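Cleavage and polyadenylation specificity factor 100 KD subunit (Methanosarcina mazei, PDB 2XR1) probably terminates transcription as a zinc-dependent ribonuclease that cleaves nascent RNA at the polymerase exit channel and degrades the released transcript in the 5'-3' direction. Local coordinates at residues Asn532-Gly538 with Met572-Asp578. Numbering follows the deposited sequence.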
ATOM      1  N   ASN B 532     -50.775  -4.725 -10.907  1.00 66.25           N
ATOM      2  CA  ASN B 532     -49.769  -3.885 -10.262  1.00 62.15           C
ATOM      3  C   ASN B 532     -48.507  -3.692 -11.084  1.00 59.62           C
ATOM      4  O   ASN B 532     -48.315  -4.355 -12.108  1.00 61.60           O
ATOM      5  CB  ASN B 532     -49.365  -4.498  -8.929  1.00 62.61           C
ATOM      6  CG  ASN B 532     -50.496  -4.524  -7.939  1.00 64.99           C
ATOM      7  OD1 ASN B 532     -51.341  -3.628  -7.921  1.00 63.98           O
ATOM      8  ND2 ASN B 532     -50.517  -5.553  -7.100  1.00 67.48           N
ATOM      9  N   THR B 533     -47.636  -2.791 -10.622  1.00 56.03           N
ATOM     10  CA  THR B 533     -46.386  -2.497 -11.295  1.00 52.96           C
ATOM     11  C   THR B 533     -45.234  -2.224 -10.338  1.00 50.63           C
ATOM     12  O   THR B 533     -45.416  -1.633  -9.272  1.00 50.05           O
ATOM     13  CB  THR B 533     -46.537  -1.280 -12.184  1.00 51.52           C
ATOM     14  OG1 THR B 533     -47.626  -1.491 -13.088  1.00 54.20           O
ATOM     15  CG2 THR B 533     -45.257  -1.045 -12.993  1.00 49.87           C
ATOM     16  N   LEU B 534     -44.035  -2.647 -10.737  1.00 49.29           N
ATOM     17  CA  LEU B 534     -42.855  -2.434  -9.937  1.00 47.45           C
ATOM     18  C   LEU B 534     -41.907  -1.536 -10.716  1.00 44.82           C
ATOM     19  O   LEU B 534     -41.406  -1.956 -11.757  1.00 45.16           O
ATOM     20  CB  LEU B 534     -42.186  -3.780  -9.631  1.00 49.07           C
ATOM     21  CG  LEU B 534     -40.903  -3.727  -8.791  1.00 47.29           C
ATOM     22  CD1 LEU B 534     -41.269  -3.358  -7.377  1.00 46.89           C
ATOM     23  CD2 LEU B 534     -40.161  -5.066  -8.869  1.00 47.76           C
ATOM     24  N   VAL B 535     -41.637  -0.329 -10.211  1.00 42.65           N
ATOM     25  CA  VAL B 535     -40.949   0.689 -11.006  1.00 40.64           C
ATOM     26  C   VAL B 535     -39.517   0.864 -10.558  1.00 38.98           C
ATOM     27  O   VAL B 535     -39.269   1.340  -9.467  1.00 39.18           O
ATOM     28  CB  VAL B 535     -41.686   2.040 -10.893  1.00 40.10           C
ATOM     29  CG1 VAL B 535     -41.132   3.065 -11.888  1.00 38.87           C
ATOM     30  CG2 VAL B 535     -43.197   1.832 -11.129  1.00 42.08           C
ATOM     31  N   PHE B 536     -38.570   0.481 -11.388  1.00 38.48           N
ATOM     32  CA  PHE B 536     -37.165   0.758 -11.101  1.00 37.53           C
ATOM     33  C   PHE B 536     -36.729   2.110 -11.661  1.00 35.92           C
ATOM     34  O   PHE B 536     -36.758   2.309 -12.861  1.00 36.36           O
ATOM     35  CB  PHE B 536     -36.270  -0.326 -11.690  1.00 38.53           C
ATOM     36  CG  PHE B 536     -36.370  -1.637 -10.987  1.00 40.83           C
ATOM     37  CD1 PHE B 536     -35.923  -1.776  -9.692  1.00 40.67           C
ATOM     38  CD2 PHE B 536     -36.897  -2.752 -11.626  1.00 43.28           C
ATOM     39  CE1 PHE B 536     -36.016  -2.985  -9.038  1.00 42.40           C
ATOM     40  CE2 PHE B 536     -36.971  -3.969 -10.972  1.00 44.09           C
ATOM     41  CZ  PHE B 536     -36.529  -4.078  -9.683  1.00 44.05           C
ATOM     42  N   VAL B 537     -36.281   3.009 -10.791  1.00 35.12           N
ATOM     43  CA  VAL B 537     -36.003   4.390 -11.164  1.00 33.97           C
ATOM     44  C   VAL B 537     -34.519   4.691 -11.210  1.00 33.77           C
ATOM     45  O   VAL B 537     -34.128   5.803 -11.537  1.00 34.25           O
ATOM     46  CB  VAL B 537     -36.632   5.369 -10.203  1.00 33.50           C
ATOM     47  CG1 VAL B 537     -38.158   5.194 -10.176  1.00 34.15           C
ATOM     48  CG2 VAL B 537     -36.040   5.198  -8.868  1.00 32.77           C
ATOM     49  N   GLY B 538     -33.691   3.705 -10.913  1.00 33.93           N
ATOM     50  CA  GLY B 538     -32.255   3.865 -11.043  1.00 33.83           C
ATOM     51  C   GLY B 538     -31.579   2.509 -11.165  1.00 34.71           C
ATOM     52  O   GLY B 538     -32.230   1.484 -10.935  1.00 36.05           O
ATOM     53  N   MET B 572     -46.302  -9.452 -11.370  1.00 74.67           N
ATOM     54  CA  MET B 572     -46.566  -8.019 -11.524  1.00 72.33           C
ATOM     55  C   MET B 572     -45.668  -7.397 -12.584  1.00 69.36           C
ATOM     56  O   MET B 572     -44.490  -7.728 -12.678  1.00 68.59           O
ATOM     57  CB  MET B 572     -46.411  -7.278 -10.184  1.00 70.84           C
ATOM     58  CG  MET B 572     -45.012  -6.776  -9.839  1.00 67.66           C
ATOM     59  SD  MET B 572     -44.982  -5.980  -8.204  1.00 67.75           S
ATOM     60  CE  MET B 572     -43.892  -7.058  -7.293  1.00 65.55           C
ATOM     61  N   GLU B 573     -46.235  -6.489 -13.369  1.00 68.16           N
ATOM     62  CA  GLU B 573     -45.508  -5.711 -14.375  1.00 65.60           C
ATOM     63  C   GLU B 573     -44.242  -5.081 -13.801  1.00 61.74           C
ATOM     64  O   GLU B 573     -44.223  -4.632 -12.655  1.00 61.25           O
ATOM     65  CB  GLU B 573     -46.419  -4.607 -14.933  1.00 66.17           C
ATOM     66  CG  GLU B 573     -45.842  -3.793 -16.107  1.00 65.81           C
ATOM     67  CD  GLU B 573     -46.865  -2.812 -16.694  1.00 68.52           C
ATOM     68  OE1 GLU B 573     -47.872  -3.270 -17.301  1.00 70.76           O
ATOM     69  OE2 GLU B 573     -46.658  -1.574 -16.539  1.00 69.28           O
ATOM     70  N   VAL B 574     -43.194  -5.058 -14.613  1.00 59.09           N
ATOM     71  CA  VAL B 574     -41.913  -4.460 -14.261  1.00 55.40           C
ATOM     72  C   VAL B 574     -41.568  -3.404 -15.298  1.00 53.44           C
ATOM     73  O   VAL B 574     -41.522  -3.694 -16.478  1.00 53.77           O
ATOM     74  CB  VAL B 574     -40.821  -5.536 -14.257  1.00 55.10           C
ATOM     75  CG1 VAL B 574     -39.442  -4.922 -14.100  1.00 52.68           C
ATOM     76  CG2 VAL B 574     -41.097  -6.526 -13.169  1.00 55.79           C
ATOM     77  N   GLN B 575     -41.366  -2.165 -14.880  1.00 51.28           N
ATOM     78  CA  GLN B 575     -40.911  -1.142 -15.809  1.00 50.09           C
ATOM     79  C   GLN B 575     -39.656  -0.519 -15.268  1.00 47.49           C
ATOM     80  O   GLN B 575     -39.473  -0.439 -14.061  1.00 47.17           O
ATOM     81  CB  GLN B 575     -41.983  -0.096 -16.075  1.00 50.68           C
ATOM     82  CG  GLN B 575     -43.178  -0.623 -16.921  1.00 54.64           C
ATOM     83  CD  GLN B 575     -43.152  -0.220 -18.394  1.00 55.17           C
ATOM     84  OE1 GLN B 575     -42.238   0.458 -18.858  1.00 56.64           O
ATOM     85  NE2 GLN B 575     -44.181  -0.610 -19.122  1.00 57.97           N
ATOM     86  N   VAL B 576     -38.769  -0.115 -16.164  1.00 46.27           N
ATOM     87  CA  VAL B 576     -37.514   0.496 -15.786  1.00 44.21           C
ATOM     88  C   VAL B 576     -37.520   1.920 -16.327  1.00 43.67           C
ATOM     89  O   VAL B 576     -37.621   2.129 -17.533  1.00 44.91           O
ATOM     90  CB  VAL B 576     -36.328  -0.305 -16.379  1.00 43.73           C
ATOM     91  CG1 VAL B 576     -35.027   0.350 -16.026  1.00 41.47           C
ATOM     92  CG2 VAL B 576     -36.343  -1.746 -15.875  1.00 43.54           C
ATOM     93  N   VAL B 577     -37.451   2.903 -15.444  1.00 42.74           N
ATOM     94  CA  VAL B 577     -37.423   4.306 -15.852  1.00 42.14           C
ATOM     95  C   VAL B 577     -36.180   4.879 -15.221  1.00 40.96           C
ATOM     96  O   VAL B 577     -36.213   5.503 -14.165  1.00 40.43           O
ATOM     97  CB  VAL B 577     -38.675   5.049 -15.385  1.00 42.78           C
ATOM     98  CG1 VAL B 577     -38.671   6.477 -15.886  1.00 41.46           C
ATOM     99  CG2 VAL B 577     -39.919   4.303 -15.838  1.00 44.35           C
ATOM    100  N   ASP B 578     -35.055   4.630 -15.857  1.00 41.38           N
ATOM    101  CA  ASP B 578     -33.772   4.859 -15.219  1.00 40.59           C
ATOM    102  C   ASP B 578     -33.447   6.320 -15.447  1.00 39.85           C
ATOM    103  O   ASP B 578     -32.595   6.655 -16.269  1.00 40.10           O
ATOM    104  CB  ASP B 578     -32.705   3.924 -15.822  1.00 40.56           C
ATOM    105  CG  ASP B 578     -31.395   3.891 -15.022  1.00 41.77           C
ATOM    106  OD1 ASP B 578     -31.282   4.553 -13.976  1.00 41.65           O
ATOM    107  OD2 ASP B 578     -30.454   3.152 -15.444  1.00 47.29           O
TER
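Strands 533-536 and 573-576 run parallel, their axes 4.6 Å apart and 19° from alignment. Backbone hydrogen bonds alternate in direction, as parallel pairing demands: L534 N to E573 O (2.8 Å), Q575 N to L534 O (3.1 Å), F536 N to Q575 O (3.0 Å) and V577 N to F536 O (2.7 Å), preceded by a weak one from E573 N to N532 O (3.2 Å). CA-H...O contacts such as T533 CA to E573 O (3.3 Å) supplement this ladder.

Apolar packing lies mainly on the L534/F536 face: M572 SD meets L534 CB at 3.8 Å, and V574 CG1 approaches the F536 ring edge at CE2 (4.1 Å). Helix 545-550 packs against this face, helix 393-409 against the T533/V535 face. There E573 forms a salt bridge with R410, and T533 OG1 hydrogen-bonds to T407.

With strand 414-417 flanking 533-536 on its other side and 573-576 outermost, this is the edge of the six-stranded parallel, helix-flanked sheet of the beta-CASP domain.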